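Local coordinates for protein cytochrome C (PDB 5LO9) that probably oxidises thiosulfate to tetrathionate, reversibly, at the active site of a TsdA unit and passes electrons along its four covalently bound haems c, at residues G31-G36 and S91-P96; A101-A106 and Q179-A184. One frame throughout, in Å; residues are numbered along the deposited sequence.

Interaction 1: residues G31-G36 and S91-P96. With HEC (heme c), chain C; EDO (1,2-ethanediol), chain U.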
loop_
_atom_site.group_PDB
_atom_site.type_symbol
_atom_site.label_atom_id
_atom_site.label_comp_id
_atom_site.label_asym_id
_atom_site.label_seq_id
_atom_site.Cartn_x
_atom_site.Cartn_y
_atom_site.Cartn_z
ATOM N N GLY A 31 -29.282 -41.291 14.802
ATOM C CA GLY A 31 -28.246 -42.225 14.385
ATOM C C GLY A 31 -27.710 -43.089 15.513
ATOM O O GLY A 31 -28.081 -42.959 16.682
ATOM N N ASP A 32 -26.809 -44.006 15.152
ATOM C CA ASP A 32 -26.207 -44.878 16.158
ATOM C C ASP A 32 -24.764 -45.174 15.774
ATOM O O ASP A 32 -24.499 -45.686 14.684
ATOM C CB ASP A 32 -27.000 -46.179 16.312
ATOM C CG ASP A 32 -26.567 -46.992 17.527
ATOM O OD1 ASP A 32 -25.715 -47.888 17.376
ATOM O OD2 ASP A 32 -27.059 -46.712 18.644
ATOM N N GLU A 33 -23.836 -44.885 16.687
ATOM C CA GLU A 33 -22.424 -45.098 16.405
ATOM C C GLU A 33 -22.114 -46.565 16.165
ATOM O O GLU A 33 -21.422 -46.904 15.201
ATOM C CB GLU A 33 -21.590 -44.581 17.561
ATOM C CG GLU A 33 -21.282 -43.134 17.479
ATOM C CD GLU A 33 -20.372 -42.797 16.320
ATOM O OE1 GLU A 33 -19.688 -43.719 15.765
ATOM O OE2 GLU A 33 -20.361 -41.590 15.991
ATOM N N ALA A 34 -22.580 -47.451 17.056
ATOM C CA ALA A 34 -22.207 -48.872 16.972
ATOM C C ALA A 34 -22.652 -49.530 15.665
ATOM O O ALA A 34 -21.914 -50.345 15.098
ATOM C CB ALA A 34 -22.788 -49.637 18.148
ATOM N N LEU A 35 -23.882 -49.238 15.212
ATOM C CA LEU A 35 -24.406 -49.770 13.957
ATOM C C LEU A 35 -23.932 -48.979 12.746
ATOM O O LEU A 35 -24.079 -49.457 11.614
ATOM C CB LEU A 35 -25.932 -49.738 13.970
ATOM C CG LEU A 35 -26.609 -50.449 15.145
ATOM C CD1 LEU A 35 -28.014 -49.952 15.369
ATOM C CD2 LEU A 35 -26.652 -51.932 14.851
ATOM N N GLY A 36 -23.416 -47.767 12.942
ATOM C CA GLY A 36 -23.148 -46.937 11.790
ATOM C C GLY A 36 -24.421 -46.492 11.111
ATOM O O GLY A 36 -24.430 -46.263 9.892
ATOM N N SER A 91 -28.632 -35.682 17.086
ATOM C CA SER A 91 -27.447 -36.467 16.821
ATOM C C SER A 91 -27.136 -37.314 18.031
ATOM O O SER A 91 -27.175 -36.833 19.163
ATOM C CB SER A 91 -26.239 -35.595 16.512
ATOM O OG SER A 91 -25.046 -36.371 16.621
ATOM N N ASN A 92 -26.824 -38.570 17.778
ATOM C CA ASN A 92 -26.337 -39.465 18.809
ATOM C C ASN A 92 -24.902 -39.849 18.490
ATOM O O ASN A 92 -24.455 -40.971 18.730
ATOM C CB ASN A 92 -27.261 -40.661 18.951
ATOM C CG ASN A 92 -28.650 -40.249 19.374
ATOM O OD1 ASN A 92 -28.832 -39.469 20.330
ATOM N ND2 ASN A 92 -29.648 -40.716 18.623
ATOM N N ALA A 93 -24.165 -38.880 17.959
ATOM C CA ALA A 93 -22.779 -39.080 17.594
ATOM C C ALA A 93 -21.874 -39.149 18.815
ATOM O O ALA A 93 -22.119 -38.531 19.854
ATOM C CB ALA A 93 -22.319 -37.950 16.696
ATOM N N ARG A 94 -20.807 -39.910 18.666
ATOM C CA ARG A 94 -19.758 -39.959 19.673
ATOM C C ARG A 94 -18.470 -40.349 18.956
ATOM O O ARG A 94 -18.313 -41.503 18.542
ATOM C CB ARG A 94 -20.111 -40.947 20.788
ATOM C CG ARG A 94 -19.064 -41.028 21.932
ATOM C CD ARG A 94 -19.472 -42.072 22.979
ATOM N NE ARG A 94 -18.522 -42.190 24.087
ATOM C CZ ARG A 94 -18.710 -42.969 25.154
ATOM N NH1 ARG A 94 -19.804 -43.724 25.263
ATOM N NH2 ARG A 94 -17.792 -43.003 26.110
ATOM N N ALA A 95 -17.551 -39.392 18.822
ATOM C CA ALA A 95 -16.328 -39.621 18.086
ATOM C C ALA A 95 -15.304 -40.311 18.986
ATOM O O ALA A 95 -15.343 -40.164 20.213
ATOM C CB ALA A 95 -15.747 -38.305 17.581
ATOM N N PRO A 96 -14.377 -41.061 18.390
ATOM C CA PRO A 96 -13.332 -41.730 19.173
ATOM C C PRO A 96 -12.356 -40.774 19.855
ATOM O O PRO A 96 -12.009 -39.707 19.332
ATOM C CB PRO A 96 -12.603 -42.578 18.129
ATOM C CG PRO A 96 -13.439 -42.511 16.889
ATOM C CD PRO A 96 -14.192 -41.259 16.948
HETATM FE FE HEC C . -31.629 -47.011 7.714
HETATM C CHA HEC C . -28.825 -45.533 6.251
HETATM C CHB HEC C . -33.716 -44.661 6.097
HETATM C CHC HEC C . -34.466 -48.715 8.888
HETATM C CHD HEC C . -29.555 -49.206 9.532
HETATM N NA HEC C . -31.343 -45.389 6.416
HETATM C C1A HEC C . -30.149 -44.958 5.956
HETATM C C2A HEC C . -30.260 -43.791 5.033
HETATM C C3A HEC C . -31.703 -43.557 4.995
HETATM C C4A HEC C . -32.274 -44.588 5.889
HETATM C CMA HEC C . -32.385 -42.492 4.213
HETATM C CAA HEC C . -29.188 -43.004 4.304
HETATM C CBA HEC C . -28.845 -41.828 5.198
HETATM C CGA HEC C . -28.022 -40.723 4.567
HETATM O O1A HEC C . -27.531 -39.865 5.339
HETATM O O2A HEC C . -27.848 -40.666 3.331
HETATM N NB HEC C . -33.688 -46.728 7.539
HETATM C C1B HEC C . -34.303 -45.744 6.877
HETATM C C2B HEC C . -35.767 -45.836 6.950
HETATM C C3B HEC C . -36.001 -47.030 7.767
HETATM C C4B HEC C . -34.644 -47.511 8.070
HETATM C CMB HEC C . -36.745 -44.894 6.348
HETATM C CAB HEC C . -37.314 -47.631 8.153
HETATM C CBB HEC C . -38.077 -47.960 6.878
HETATM N NC HEC C . -31.941 -48.641 8.976
HETATM C C1C HEC C . -33.125 -49.174 9.302
HETATM C C2C HEC C . -32.995 -50.319 10.224
HETATM C C3C HEC C . -31.558 -50.452 10.429
HETATM C C4C HEC C . -31.008 -49.354 9.612
HETATM C CMC HEC C . -34.104 -51.120 10.803
HETATM C CAC HEC C . -30.785 -51.435 11.258
HETATM C CBC HEC C . -31.176 -52.841 10.943
HETATM N ND HEC C . -29.576 -47.322 7.858
HETATM C C1D HEC C . -28.963 -48.232 8.620
HETATM C C2D HEC C . -27.500 -48.192 8.502
HETATM C C3D HEC C . -27.260 -47.122 7.548
HETATM C C4D HEC C . -28.625 -46.653 7.194
HETATM C CMD HEC C . -26.496 -49.057 9.188
HETATM C CAD HEC C . -25.917 -46.712 7.020
HETATM C CBD HEC C . -25.873 -47.345 5.628
HETATM C CGD HEC C . -24.574 -47.077 4.928
HETATM O O1D HEC C . -24.545 -47.012 3.664
HETATM O O2D HEC C . -23.581 -46.962 5.665
HETATM C C1 EDO U . -24.134 -44.238 20.684
HETATM O O1 EDO U . -24.715 -43.551 19.559
HETATM C C2 EDO U . -24.077 -45.740 20.373
HETATM O O2 EDO U . -22.950 -46.286 21.060
#

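Interaction 2: residues A101-A106 and Q179-A184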
loop_
_atom_site.group_PDB
_atom_site.type_symbol
_atom_site.label_atom_id
_atom_site.label_comp_id
_atom_site.label_asym_id
_atom_site.label_seq_id
_atom_site.Cartn_x
_atom_site.Cartn_y
_atom_site.Cartn_z
ATOM N N ALA A 101 -9.846 -34.669 16.208
ATOM C CA ALA A 101 -10.780 -33.951 15.352
ATOM C C ALA A 101 -10.183 -32.645 14.809
ATOM O O ALA A 101 -10.573 -32.176 13.730
ATOM C CB ALA A 101 -12.061 -33.654 16.121
ATOM N N ALA A 102 -9.253 -32.025 15.532
ATOM C CA ALA A 102 -8.718 -30.771 15.031
ATOM C C ALA A 102 -7.963 -30.949 13.724
ATOM O O ALA A 102 -7.874 -29.998 12.934
ATOM C CB ALA A 102 -7.814 -30.149 16.079
ATOM N N ALA A 103 -7.440 -32.152 13.463
ATOM C CA ALA A 103 -6.692 -32.394 12.229
ATOM C C ALA A 103 -7.552 -32.327 10.980
ATOM O O ALA A 103 -7.003 -32.329 9.871
ATOM C CB ALA A 103 -6.028 -33.756 12.268
ATOM N N GLY A 104 -8.874 -32.367 11.133
ATOM C CA GLY A 104 -9.763 -32.229 10.012
ATOM C C GLY A 104 -10.160 -30.786 9.740
ATOM O O GLY A 104 -10.622 -30.478 8.631
ATOM N N ARG A 105 -10.033 -29.897 10.738
ATOM C CA ARG A 105 -10.477 -28.506 10.558
ATOM C C ARG A 105 -9.924 -27.877 9.273
ATOM O O ARG A 105 -10.641 -27.157 8.564
ATOM C CB ARG A 105 -10.095 -27.665 11.776
ATOM C CG ARG A 105 -10.395 -26.166 11.682
ATOM C CD ARG A 105 -10.193 -25.482 13.010
ATOM N NE ARG A 105 -10.709 -24.122 13.014
ATOM C CZ ARG A 105 -10.466 -23.249 13.994
ATOM N NH1 ARG A 105 -9.706 -23.609 15.035
ATOM N NH2 ARG A 105 -10.951 -22.006 13.929
ATOM N N ALA A 106 -8.656 -28.130 8.947
ATOM C CA ALA A 106 -8.091 -27.445 7.799
ATOM C C ALA A 106 -8.853 -27.810 6.545
ATOM O O ALA A 106 -9.309 -26.931 5.808
ATOM C CB ALA A 106 -6.614 -27.752 7.655
ATOM N N GLN A 179 -9.476 -38.998 6.294
ATOM C CA GLN A 179 -10.858 -39.456 6.376
ATOM C C GLN A 179 -11.316 -39.574 7.819
ATOM O O GLN A 179 -12.405 -39.093 8.172
ATOM C CB GLN A 179 -11.015 -40.785 5.663
ATOM C CG GLN A 179 -10.916 -40.641 4.168
ATOM C CD GLN A 179 -11.055 -41.944 3.448
ATOM O OE1 GLN A 179 -11.234 -42.992 4.079
ATOM N NE2 GLN A 179 -11.036 -41.890 2.110
ATOM N N ARG A 180 -10.462 -40.130 8.688
ATOM C CA ARG A 180 -10.833 -40.236 10.094
ATOM C C ARG A 180 -10.966 -38.859 10.725
ATOM O O ARG A 180 -11.976 -38.564 11.388
ATOM C CB ARG A 180 -9.817 -41.099 10.854
ATOM C CG ARG A 180 -9.888 -42.595 10.495
ATOM C CD ARG A 180 -8.931 -43.432 11.322
ATOM N NE ARG A 180 -7.604 -43.411 10.715
ATOM C CZ ARG A 180 -7.190 -44.251 9.758
ATOM N NH1 ARG A 180 -7.996 -45.213 9.270
ATOM N NH2 ARG A 180 -5.954 -44.116 9.274
ATOM N N ALA A 181 -10.010 -37.968 10.444
ATOM C CA ALA A 181 -10.053 -36.656 11.073
ATOM C C ALA A 181 -11.290 -35.884 10.642
ATOM O O ALA A 181 -11.975 -35.283 11.477
ATOM C CB ALA A 181 -8.787 -35.885 10.738
ATOM N N LEU A 182 -11.587 -35.903 9.337
ATOM C CA LEU A 182 -12.777 -35.251 8.804
ATOM C C LEU A 182 -14.032 -35.854 9.391
ATOM O O LEU A 182 -15.020 -35.153 9.616
ATOM C CB LEU A 182 -12.798 -35.354 7.285
ATOM C CG LEU A 182 -11.767 -34.402 6.660
ATOM C CD1 LEU A 182 -11.362 -34.790 5.283
ATOM C CD2 LEU A 182 -12.341 -33.035 6.603
ATOM N N ALA A 183 -14.048 -37.158 9.584
ATOM C CA ALA A 183 -15.235 -37.752 10.170
ATOM C C ALA A 183 -15.376 -37.336 11.619
ATOM O O ALA A 183 -16.476 -37.007 12.082
ATOM C CB ALA A 183 -15.175 -39.261 10.040
ATOM N N ALA A 184 -14.267 -37.322 12.353
ATOM C CA ALA A 184 -14.350 -36.898 13.752
ATOM C C ALA A 184 -14.713 -35.421 13.853
ATOM O O ALA A 184 -15.555 -35.037 14.673
ATOM C CB ALA A 184 -13.034 -37.185 14.470
#

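Interaction 1: residues G31-G36 and S91-P96
The rim of the first haem pocket, in the loop that follows the haem-binding helix 22-25, meets here the extended connection between helices 74-86 and 102-110. Glu33 makes the largest single contribution to the contact. Its CG lies anti to the carbonyl carbon and the chain bends at chi2 (-67°), which turns the carboxylate along the backbone of Arg94. Arg94 N donates an almost straight bond (175°) to Glu33 OE2 over 3.2 Å, coming in from above the carboxylate plane, and Tyr144 N donates to the same oxygen. An alanine in place of Glu33 would remove this acceptor for both N-H groups and would probably loosen the connecting loop and the start of helix 144-156 from the haem loop. Asn92 approaches from the other end: its CB rests 3.3 Å from Gly31 O, and ND2 makes a weak bond of 3.4 Å to that oxygen while giving its better one to Asp28. Between the two ends a 1,2-ethanediol, probably from the crystallisation liquor, links the backbones: Glu33 N donates to EDO O1 at 3.3 Å, and O1 donates to Asn92 O at 2.7 Å. Within the haem loop, Asp32 OD1 accepts from Leu35 N (3.1 Å) through its anti lone pair, an Asx motif; OD2 forms a salt bridge to Arg26. The turn so fixed brings Gly36 O to 3.3 Å from HEC CAD, at the base of a propionate. A loop following the haem-attachment motif (Cys21, Cys24, His25) and lying against the haem edge is typical of a c-type cytochrome domain.

Interaction 2: residues A101-A106 and Q179-A184
The peptide plane joining Ala103 to Gly104 is the flat group that matters, since no aromatic ring takes part. One face is covered by the methyl of Ala181, whose CB stands almost directly over Gly104 N at 3.5 Å; at the plane's edge the N-H is used within its own segment, on Ala101 O, 3.1 Å away. The methyls of Ala103 and Ala181 meet alongside this, CB to CB at 3.8 Å. One turn further along helix 176-187, Ala184 CB lies alongside Ala101, 4.0 Å from its CB. Gly104 makes the close approach possible: a CB on it would point at the partner helix and run into Ala181 O. The axes of 102-106 and 179-184 can thus approach to 7.1 Å; they cross at -97°, with no hydrogen bond between the segments. Leu182 leaves its helix on a different course. With CG anti to the carbonyl carbon (chi1 -74°), its branch CD2 swings back to 3.7 Å from Gly104 O, and the side chain also reaches the second haem and lies about 4 Å from that of Cys121, one of its covalent attachments. Outside the segments, Ala183 and Arg180 pack on Tyr144 of helix 144-156. Here glycine and alanines form the interface; a near-perpendicular crossing of the first and last helices of the haem domain, beside the haem, is typical of the class I cytochrome c fold.

In the fold
Interaction 1 closes along the chain before interaction 2 opens, and their centres lie 16 Å apart on the same side of the chain's centre. The connection holding 91-96 leads, a few residues on, into helix 102-110, so the loop that lies against the first haem loop continues to the helix crossing of the second haem domain. The two contacts touch where Ala95 CB packs on Ala184 CB at 4.3 Å. Helix 144-156 is a further shared element: Tyr144 at its start meets Glu33 of interaction 1 and packs against helix 176-187 of interaction 2. Interaction 1 holds the linker to the first haem domain, interaction 2 closes the second, and their touch helps set the domains side by side, consistent with electron transfer between their haems.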